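PDB 4WVA: mannosylglycerate hydrolase MGH1-like glycoside hydrolase domain-containing protein from Thermus thermophilus HB8, which hydrolyses mannosylglycerate, a solute that thermophiles make under osmotic stress, to mannose and glycerate, and also splits glucosylglycerate. Local coordinates for residues F20-A24 against E406-W410; P195-P199 against F391-Y395; Y332-V337 against Y349-W355. All coordinates share one frame; numbering follows the deposited sequence.

Contact 1: F20-A24 against E406-W410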
loop_
_atom_site.group_PDB
_atom_site.type_symbol
_atom_site.label_atom_id
_atom_site.label_comp_id
_atom_site.label_asym_id
_atom_site.label_seq_id
_atom_site.Cartn_x
_atom_site.Cartn_y
_atom_site.Cartn_z
ATOM N N PHE A 20 37.460 -4.248 10.533
ATOM C CA PHE A 20 36.603 -3.100 10.245
ATOM C C PHE A 20 37.401 -2.103 9.428
ATOM O O PHE A 20 38.618 -2.231 9.292
ATOM C CB PHE A 20 36.064 -2.450 11.522
ATOM C CG PHE A 20 37.114 -1.727 12.327
ATOM C CD1 PHE A 20 37.335 -0.371 12.161
ATOM C CD2 PHE A 20 37.872 -2.422 13.261
ATOM C CE1 PHE A 20 38.340 0.277 12.877
ATOM C CE2 PHE A 20 38.864 -1.779 13.984
ATOM C CZ PHE A 20 39.079 -0.428 13.804
ATOM N N THR A 21 36.689 -1.144 8.845
ATOM C CA THR A 21 37.268 -0.151 7.971
ATOM C C THR A 21 36.983 1.220 8.557
ATOM O O THR A 21 35.839 1.540 8.902
ATOM C CB THR A 21 36.644 -0.269 6.569
ATOM O OG1 THR A 21 36.624 -1.648 6.170
ATOM C CG2 THR A 21 37.396 0.560 5.575
ATOM N N VAL A 22 38.012 2.029 8.745
ATOM C CA VAL A 22 37.774 3.413 9.143
ATOM C C VAL A 22 37.133 4.198 8.009
ATOM O O VAL A 22 37.469 3.989 6.853
ATOM C CB VAL A 22 39.040 4.149 9.612
ATOM C CG1 VAL A 22 39.636 3.432 10.802
ATOM C CG2 VAL A 22 40.057 4.347 8.491
ATOM N N PRO A 23 36.192 5.101 8.334
ATOM C CA PRO A 23 35.640 5.906 7.243
ATOM C C PRO A 23 36.661 6.776 6.524
ATOM O O PRO A 23 36.539 7.010 5.319
ATOM C CB PRO A 23 34.567 6.752 7.935
ATOM C CG PRO A 23 34.130 5.903 9.078
ATOM C CD PRO A 23 35.371 5.204 9.553
ATOM N N ALA A 24 37.661 7.264 7.262
ATOM C CA ALA A 24 38.758 8.019 6.653
ATOM C C ALA A 24 39.899 8.060 7.652
ATOM O O ALA A 24 39.648 8.228 8.827
ATOM C CB ALA A 24 38.328 9.424 6.302
ATOM N N GLU A 406 39.422 12.929 3.020
ATOM C CA GLU A 406 40.176 12.370 1.908
ATOM C C GLU A 406 40.206 10.868 2.062
ATOM O O GLU A 406 40.155 10.362 3.175
ATOM C CB GLU A 406 41.595 12.934 1.929
ATOM C CG GLU A 406 41.522 14.434 2.026
ATOM C CD GLU A 406 42.696 15.133 1.455
ATOM O OE1 GLU A 406 43.665 15.310 2.221
ATOM O OE2 GLU A 406 42.592 15.568 0.278
ATOM N N GLY A 407 40.268 10.165 0.937
ATOM C CA GLY A 407 40.255 8.708 0.901
ATOM C C GLY A 407 39.078 8.153 1.682
ATOM O O GLY A 407 39.254 7.380 2.654
ATOM N N PHE A 408 37.877 8.603 1.306
ATOM C CA PHE A 408 36.695 8.319 2.102
ATOM C C PHE A 408 36.064 6.987 1.698
ATOM O O PHE A 408 35.714 6.772 0.531
ATOM C CB PHE A 408 35.690 9.463 1.985
ATOM C CG PHE A 408 34.558 9.347 2.948
ATOM C CD1 PHE A 408 34.742 9.546 4.326
ATOM C CD2 PHE A 408 33.318 8.964 2.507
ATOM C CE1 PHE A 408 33.686 9.430 5.209
ATOM C CE2 PHE A 408 32.266 8.846 3.388
ATOM C CZ PHE A 408 32.434 9.082 4.738
ATOM N N SER A 409 35.906 6.114 2.685
ATOM C CA SER A 409 35.613 4.701 2.451
ATOM C C SER A 409 34.296 4.435 1.723
ATOM O O SER A 409 34.295 3.689 0.759
ATOM C CB SER A 409 35.681 3.910 3.752
ATOM O OG SER A 409 37.011 3.938 4.246
ATOM N N TRP A 410 33.172 5.015 2.143
ATOM C CA TRP A 410 31.938 4.592 1.471
ATOM C C TRP A 410 31.851 5.079 0.021
ATOM O O TRP A 410 31.125 4.498 -0.799
ATOM C CB TRP A 410 30.655 4.880 2.247
ATOM C CG TRP A 410 30.072 6.249 2.282
ATOM C CD1 TRP A 410 30.003 7.197 1.286
ATOM C CD2 TRP A 410 29.348 6.789 3.393
ATOM N NE1 TRP A 410 29.314 8.286 1.734
ATOM C CE2 TRP A 410 28.897 8.057 3.029
ATOM C CE3 TRP A 410 29.066 6.310 4.673
ATOM C CZ2 TRP A 410 28.186 8.871 3.902
ATOM C CZ3 TRP A 410 28.355 7.099 5.535
ATOM C CH2 TRP A 410 27.929 8.379 5.157
#

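Contact 2: P195-P199 against F391-Y395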
loop_
_atom_site.group_PDB
_atom_site.type_symbol
_atom_site.label_atom_id
_atom_site.label_comp_id
_atom_site.label_asym_id
_atom_site.label_seq_id
_atom_site.Cartn_x
_atom_site.Cartn_y
_atom_site.Cartn_z
ATOM N N PRO A 195 37.671 24.135 8.309
ATOM C CA PRO A 195 36.450 24.474 9.043
ATOM C C PRO A 195 35.267 24.910 8.179
ATOM O O PRO A 195 34.134 24.690 8.591
ATOM C CB PRO A 195 36.901 25.642 9.951
ATOM C CG PRO A 195 38.346 25.385 10.175
ATOM C CD PRO A 195 38.850 24.830 8.872
ATOM N N GLU A 196 35.521 25.509 7.013
ATOM C CA GLU A 196 34.460 25.971 6.115
ATOM C C GLU A 196 33.628 24.797 5.566
ATOM O O GLU A 196 32.519 25.000 5.074
ATOM C CB GLU A 196 35.024 26.789 4.952
ATOM C CG GLU A 196 35.588 28.149 5.355
ATOM C CD GLU A 196 36.070 28.972 4.165
ATOM O OE1 GLU A 196 35.415 28.944 3.098
ATOM O OE2 GLU A 196 37.110 29.662 4.294
ATOM N N GLU A 197 34.174 23.578 5.666
ATOM C CA GLU A 197 33.504 22.380 5.150
ATOM C C GLU A 197 32.879 21.554 6.267
ATOM O O GLU A 197 32.316 20.483 6.015
ATOM C CB GLU A 197 34.517 21.532 4.369
ATOM C CG GLU A 197 35.002 22.220 3.104
ATOM C CD GLU A 197 36.200 21.544 2.461
ATOM O OE1 GLU A 197 36.510 20.390 2.775
ATOM O OE2 GLU A 197 36.826 22.189 1.589
ATOM N N ARG A 198 32.948 22.053 7.492
ATOM C CA ARG A 198 32.508 21.338 8.690
ATOM C C ARG A 198 31.405 22.082 9.453
ATOM O O ARG A 198 31.159 23.268 9.202
ATOM C CB ARG A 198 33.709 21.157 9.622
ATOM C CG ARG A 198 34.802 20.259 9.056
ATOM C CD ARG A 198 34.368 18.791 8.959
ATOM N NE ARG A 198 34.025 18.225 10.269
ATOM C CZ ARG A 198 33.544 16.995 10.458
ATOM N NH1 ARG A 198 33.358 16.198 9.411
ATOM N NH2 ARG A 198 33.252 16.565 11.688
ATOM N N PRO A 199 30.743 21.385 10.404
ATOM C CA PRO A 199 29.802 22.107 11.264
ATOM C C PRO A 199 30.508 23.243 11.987
ATOM O O PRO A 199 31.703 23.147 12.264
ATOM C CB PRO A 199 29.353 21.047 12.278
ATOM C CG PRO A 199 29.597 19.740 11.602
ATOM C CD PRO A 199 30.846 19.964 10.790
ATOM N N PHE A 391 38.182 9.888 -4.153
ATOM C CA PHE A 391 37.197 9.384 -3.192
ATOM C C PHE A 391 37.170 10.291 -1.988
ATOM O O PHE A 391 37.990 10.174 -1.091
ATOM C CB PHE A 391 37.533 7.947 -2.842
ATOM C CG PHE A 391 37.556 7.045 -4.052
ATOM C CD1 PHE A 391 36.382 6.717 -4.701
ATOM C CD2 PHE A 391 38.757 6.583 -4.580
ATOM C CE1 PHE A 391 36.388 5.919 -5.832
ATOM C CE2 PHE A 391 38.775 5.781 -5.711
ATOM C CZ PHE A 391 37.595 5.443 -6.335
ATOM N N ARG A 392 36.212 11.204 -2.010
ATOM C CA ARG A 392 36.070 12.242 -1.008
ATOM C C ARG A 392 34.743 12.048 -0.300
ATOM O O ARG A 392 33.839 11.344 -0.792
ATOM C CB ARG A 392 36.095 13.626 -1.650
ATOM C CG ARG A 392 37.412 13.942 -2.367
ATOM C CD ARG A 392 38.605 14.001 -1.427
ATOM N NE ARG A 392 38.456 15.002 -0.364
ATOM C CZ ARG A 392 38.766 16.289 -0.468
ATOM N NH1 ARG A 392 39.241 16.784 -1.604
ATOM N NH2 ARG A 392 38.575 17.103 0.565
ATOM N N GLU A 393 34.631 12.684 0.856
ATOM C CA GLU A 393 33.428 12.560 1.675
ATOM C C GLU A 393 32.203 13.195 0.978
ATOM O O GLU A 393 31.093 12.641 1.033
ATOM C CB GLU A 393 33.677 13.148 3.062
ATOM C CG GLU A 393 32.703 12.699 4.137
ATOM C CD GLU A 393 33.041 13.256 5.519
ATOM O OE1 GLU A 393 34.103 13.910 5.652
ATOM O OE2 GLU A 393 32.258 13.025 6.483
ATOM N N TYR A 394 32.380 14.351 0.338
ATOM C CA TYR A 394 31.288 15.018 -0.367
ATOM C C TYR A 394 31.886 15.939 -1.412
ATOM O O TYR A 394 33.116 16.101 -1.470
ATOM C CB TYR A 394 30.339 15.767 0.582
ATOM C CG TYR A 394 31.022 16.442 1.746
ATOM C CD1 TYR A 394 31.365 15.715 2.876
ATOM C CD2 TYR A 394 31.323 17.795 1.721
ATOM C CE1 TYR A 394 32.018 16.299 3.928
ATOM C CE2 TYR A 394 31.961 18.390 2.788
ATOM C CZ TYR A 394 32.305 17.630 3.892
ATOM O OH TYR A 394 32.951 18.179 4.990
ATOM N N TYR A 395 31.018 16.489 -2.242
ATOM C CA TYR A 395 31.440 17.242 -3.414
ATOM C C TYR A 395 30.588 18.473 -3.583
ATOM O O TYR A 395 29.387 18.443 -3.352
ATOM C CB TYR A 395 31.363 16.387 -4.683
ATOM C CG TYR A 395 32.168 15.115 -4.597
ATOM C CD1 TYR A 395 31.642 13.981 -3.982
ATOM C CD2 TYR A 395 33.464 15.041 -5.101
ATOM C CE1 TYR A 395 32.369 12.813 -3.887
ATOM C CE2 TYR A 395 34.200 13.875 -4.994
ATOM C CZ TYR A 395 33.653 12.765 -4.378
ATOM O OH TYR A 395 34.367 11.593 -4.264
HETATM O O HOH W 1 34.253 16.352 6.829
#

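Contact 3: Y332-V337 against Y349-W355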
loop_
_atom_site.group_PDB
_atom_site.type_symbol
_atom_site.label_atom_id
_atom_site.label_comp_id
_atom_site.label_asym_id
_atom_site.label_seq_id
_atom_site.Cartn_x
_atom_site.Cartn_y
_atom_site.Cartn_z
ATOM N N TYR A 332 25.747 18.875 -10.610
ATOM C CA TYR A 332 25.833 17.503 -10.113
ATOM C C TYR A 332 24.694 17.230 -9.148
ATOM O O TYR A 332 24.516 17.970 -8.192
ATOM C CB TYR A 332 27.166 17.268 -9.395
ATOM C CG TYR A 332 28.350 17.365 -10.323
ATOM C CD1 TYR A 332 29.154 18.491 -10.319
ATOM C CD2 TYR A 332 28.629 16.358 -11.228
ATOM C CE1 TYR A 332 30.229 18.600 -11.176
ATOM C CE2 TYR A 332 29.703 16.461 -12.103
ATOM C CZ TYR A 332 30.500 17.595 -12.067
ATOM O OH TYR A 332 31.591 17.719 -12.926
ATOM N N LEU A 333 23.917 16.188 -9.432
ATOM C CA LEU A 333 22.927 15.687 -8.495
ATOM C C LEU A 333 23.622 14.703 -7.577
ATOM O O LEU A 333 24.640 14.123 -7.961
ATOM C CB LEU A 333 21.787 14.973 -9.223
ATOM C CG LEU A 333 20.832 15.846 -10.055
ATOM C CD1 LEU A 333 19.768 14.960 -10.672
ATOM C CD2 LEU A 333 20.201 16.942 -9.209
ATOM N N LEU A 334 23.130 14.497 -6.353
ATOM C CA LEU A 334 21.994 15.169 -5.735
ATOM C C LEU A 334 22.529 16.038 -4.596
ATOM O O LEU A 334 23.116 15.526 -3.653
ATOM C CB LEU A 334 21.067 14.119 -5.146
ATOM C CG LEU A 334 19.754 14.588 -4.533
ATOM C CD1 LEU A 334 18.800 15.099 -5.587
ATOM C CD2 LEU A 334 19.123 13.424 -3.765
ATOM N N PRO A 335 22.338 17.362 -4.672
ATOM C CA PRO A 335 22.780 18.159 -3.513
ATOM C C PRO A 335 22.028 17.763 -2.245
ATOM O O PRO A 335 20.888 17.285 -2.313
ATOM C CB PRO A 335 22.464 19.605 -3.906
ATOM C CG PRO A 335 21.684 19.537 -5.142
ATOM C CD PRO A 335 21.748 18.174 -5.739
ATOM N N SER A 336 22.673 17.950 -1.103
ATOM C CA SER A 336 22.100 17.544 0.178
ATOM C C SER A 336 20.965 18.444 0.653
ATOM O O SER A 336 20.190 18.046 1.525
ATOM C CB SER A 336 23.192 17.350 1.229
ATOM O OG SER A 336 24.148 18.425 1.253
ATOM N N VAL A 337 20.891 19.646 0.096
ATOM C CA VAL A 337 19.736 20.513 0.300
ATOM C C VAL A 337 19.385 21.199 -0.999
ATOM O O VAL A 337 20.229 21.374 -1.888
ATOM C CB VAL A 337 19.939 21.577 1.406
ATOM C CG1 VAL A 337 20.323 20.935 2.724
ATOM C CG2 VAL A 337 20.961 22.618 0.995
ATOM N N TYR A 349 29.359 20.360 4.201
ATOM C CA TYR A 349 28.973 19.104 4.840
ATOM C C TYR A 349 27.583 18.670 4.353
ATOM O O TYR A 349 27.456 18.291 3.194
ATOM C CB TYR A 349 29.095 19.245 6.373
ATOM C CG TYR A 349 29.345 17.992 7.188
ATOM C CD1 TYR A 349 30.068 16.913 6.689
ATOM C CD2 TYR A 349 28.938 17.924 8.510
ATOM C CE1 TYR A 349 30.331 15.794 7.471
ATOM C CE2 TYR A 349 29.196 16.820 9.287
ATOM C CZ TYR A 349 29.881 15.745 8.767
ATOM O OH TYR A 349 30.141 14.635 9.560
ATOM N N TRP A 350 26.564 18.717 5.217
ATOM C CA TRP A 350 25.194 18.323 4.817
ATOM C C TRP A 350 24.262 19.469 4.437
ATOM O O TRP A 350 23.050 19.290 4.373
ATOM C CB TRP A 350 24.589 17.457 5.935
ATOM C CG TRP A 350 25.237 16.129 6.057
ATOM C CD1 TRP A 350 26.219 15.781 6.904
ATOM C CD2 TRP A 350 24.937 14.963 5.286
ATOM N NE1 TRP A 350 26.569 14.468 6.730
ATOM C CE2 TRP A 350 25.789 13.938 5.737
ATOM C CE3 TRP A 350 24.021 14.684 4.270
ATOM C CZ2 TRP A 350 25.763 12.657 5.203
ATOM C CZ3 TRP A 350 24.012 13.411 3.720
ATOM C CH2 TRP A 350 24.860 12.414 4.196
ATOM N N ARG A 351 24.819 20.640 4.124
ATOM C CA ARG A 351 24.028 21.804 3.797
ATOM C C ARG A 351 24.074 22.154 2.307
ATOM O O ARG A 351 23.824 23.290 1.930
ATOM C CB ARG A 351 24.502 22.986 4.665
ATOM C CG ARG A 351 24.490 22.635 6.143
ATOM C CD ARG A 351 24.891 23.801 7.018
ATOM N NE ARG A 351 23.893 24.859 7.084
ATOM C CZ ARG A 351 22.888 24.927 7.959
ATOM N NH1 ARG A 351 22.666 23.958 8.847
ATOM N NH2 ARG A 351 22.089 25.998 7.941
ATOM N N GLY A 352 24.363 21.171 1.450
ATOM C CA GLY A 352 24.458 21.430 0.006
ATOM C C GLY A 352 25.285 20.429 -0.793
ATOM O O GLY A 352 24.892 20.041 -1.901
ATOM N N PRO A 353 26.448 20.022 -0.263
ATOM C CA PRO A 353 27.272 19.064 -1.000
ATOM C C PRO A 353 26.582 17.738 -1.385
ATOM O O PRO A 353 25.621 17.318 -0.742
ATOM C CB PRO A 353 28.421 18.796 -0.039
ATOM C CG PRO A 353 28.579 20.083 0.676
ATOM C CD PRO A 353 27.160 20.526 0.932
ATOM N N VAL A 354 27.103 17.133 -2.452
ATOM C CA VAL A 354 26.687 15.832 -2.972
ATOM C C VAL A 354 27.396 14.730 -2.202
ATOM O O VAL A 354 28.616 14.776 -1.960
ATOM C CB VAL A 354 27.026 15.691 -4.481
ATOM C CG1 VAL A 354 26.733 14.284 -5.002
ATOM C CG2 VAL A 354 26.252 16.705 -5.329
ATOM N N TRP A 355 26.634 13.717 -1.823
ATOM C CA TRP A 355 27.139 12.570 -1.084
ATOM C C TRP A 355 26.874 11.297 -1.860
ATOM O O TRP A 355 25.774 11.052 -2.351
ATOM C CB TRP A 355 26.462 12.461 0.277
ATOM C CG TRP A 355 26.836 13.550 1.248
ATOM C CD1 TRP A 355 26.438 14.853 1.232
ATOM C CD2 TRP A 355 27.672 13.399 2.388
ATOM N NE1 TRP A 355 26.990 15.533 2.300
ATOM C CE2 TRP A 355 27.745 14.659 3.030
ATOM C CE3 TRP A 355 28.367 12.320 2.936
ATOM C CZ2 TRP A 355 28.470 14.855 4.197
ATOM C CZ3 TRP A 355 29.098 12.513 4.081
ATOM C CH2 TRP A 355 29.141 13.774 4.709
HETATM O O HOH W 2 23.773 13.306 -2.371
HETATM O O HOH W 3 20.736 17.953 4.805
#

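Contact 1: F20-A24 against E406-W410
Pro23 and Ser409 meet where the loop after helix 4-15 passes the start of helix 409-418, the last helix of this (alpha/alpha)6-barrel, so the contact joins parts near the two ends of the chain. The segments run nearly antiparallel, their end-to-end directions 159° apart. The tight half is centred on Ser409. Its OG lies beside its own backbone N (chi1 -65°), which lets hydroxyl and amide reach two successive carbonyls of the loop. Ser409 OG donates to Val22 O over 2.6 Å, in the carbonyl plane, and Ser409 N donates to Pro23 O over 2.9 Å in an almost straight bond of 168°. Phe408 is the N-cap residue, so this amide belongs to the first turn, where the helix itself has no carbonyl to offer; Pro23 O fills that role. The same oxygen also takes a CA-H...O contact from Phe408 CA at 3.5 Å and comes obliquely up to the Phe408 ring, 3.3 Å from CD1. Thr21 lays its methyl CG2 3.7 Å from Ser409 OG, while its own hydroxyl turns elsewhere, to Glu54 and Trp43.

Toward Glu406 the packing thins out. The CB of that residue points away from the loop and its side chain is exposed to solvent, while Gly407 is only partly covered. Inward, by contrast, Pro23 touches Asp35, which probably binds substrate, and Phe408 packs on Glu393, the likely proton acceptor, so the inner half of the contact lies right behind the active site. The Phe408 ring is met from two directions: Pro23 CB lies 3.9 Å from its CE1, and Ala24 CB sits at the ring edge, near its plane, 4.1 Å from CD1.

Contact 2: P195-P199 against F391-Y395
Tyr394 holds its CG between its backbone N and carbonyl carbon (chi1 37°), a cramped setting that swings the phenol across to Glu197, and Arg198 folds its chain through three successive torsions near -65°, bringing the guanidinium round toward Glu393. The direct bond is the one from Tyr394 OH to Glu197 O, 2.6 Å long. It reaches the carbonyl from above, 36° out of its plane, and the ring itself stands obliquely to that oxygen. Glu197 CB adds a looser contact, 3.8 Å from the same Tyr394 OH.

Beside this bond a single water ties three side chains together. It accepts from Arg198 NH1 at 2.7 Å, lying at the edge of the guanidinium and in its plane, and donates to Glu393 OE1 at 2.7 Å and to Tyr394 OH at 2.9 Å. The phenol oxygen is thus gripped twice, giving one bond and receiving another. All this happens where the chain turns a corner at Glu393 and enters the short antiparallel pair 394-395 and 402-403, in the active site of the GH63 barrel: Glu393 is the likely proton acceptor and Arg198 a probable substrate ligand. A phenylalanine in place of Tyr394 would keep the ring but lack the hydroxyl, and would probably leave Glu197 O without its donor and the water with one partner fewer to fix it between Arg198 and Glu393.

Arg198 NH1 and Glu393 OE2 remain 4.5 Å apart, too far for a salt bridge, and both groups bond instead to Tyr28 OH; Asp189 takes the NE of Arg198. On the outer side Glu197 OE1 and Arg392 NH2 also stay apart, each holding the backbone of Gly404, the former its N and the latter its O.

Contact 3: Y332-V337 against Y349-W355
The long connection between helices 313-327 and 356-368 of the barrel folds back on itself here, Ser336 docking into the turn at Gly352 and Pro353. Ser336 OG sits between its own backbone N and carbonyl carbon (chi1 46°) and works both ways: it donates to Pro353 O over 2.7 Å, in the carbonyl plane and on a lone pair, and accepts from Gly352 N at 2.8 Å through a bent bond of 138°. The backbone adds two weak bonds, from Ser336 N to Gly352 O and to Pro353 O. Gly352 stands at backbone angles where a side chain would jam against the preceding carbonyl, and Pro335 CB presses close to its O, 3.2 Å away.

Further along, Val354 spreads its two methyls over the backbone of 332-334, CG1 at 3.6 Å from Leu333 O and CG2 at 3.6 Å from Tyr332 O. A water bridges Leu334 O and Trp355 N, which lie 4.4 Å apart. On the other flank Ser336 CB lies obliquely by the indoles of Trp350 and Trp355, and Trp355 CE2 rests 3.4 Å above the plane of Trp350, over its centre. Trp355 NE1 also donates to Tyr349 O, 2.9 Å away. Ser336 thus packs behind Trp350, which with Tyr349 probably binds substrate: Tyr349 OH bonds to Asp165, the likely proton donor, and with Trp350 NE1 it holds a bound Tris molecule in this GH63 active site.

Overall arrangement
All three contacts are largely buried, with the exposed Glu406 at the fringe of contact 1. Contacts 2 and 3 are nested within the loop of chain that contact 1 closes, contact 3 again inside contact 2. Segment 391-395 is the common neighbour: Phe391 O probably takes a bond from Phe408 N of contact 1, Tyr395 O one from Val354 N of contact 3, and the Tyr394 ring stacks on that of Trp355. Chemistry follows place. Contact 1 meets the amide and hydroxyl at a helix start with two loop carbonyls, contact 3 relies on one serine and packed aromatics, and contact 2, richest in charge, is bridged by water between active-site groups.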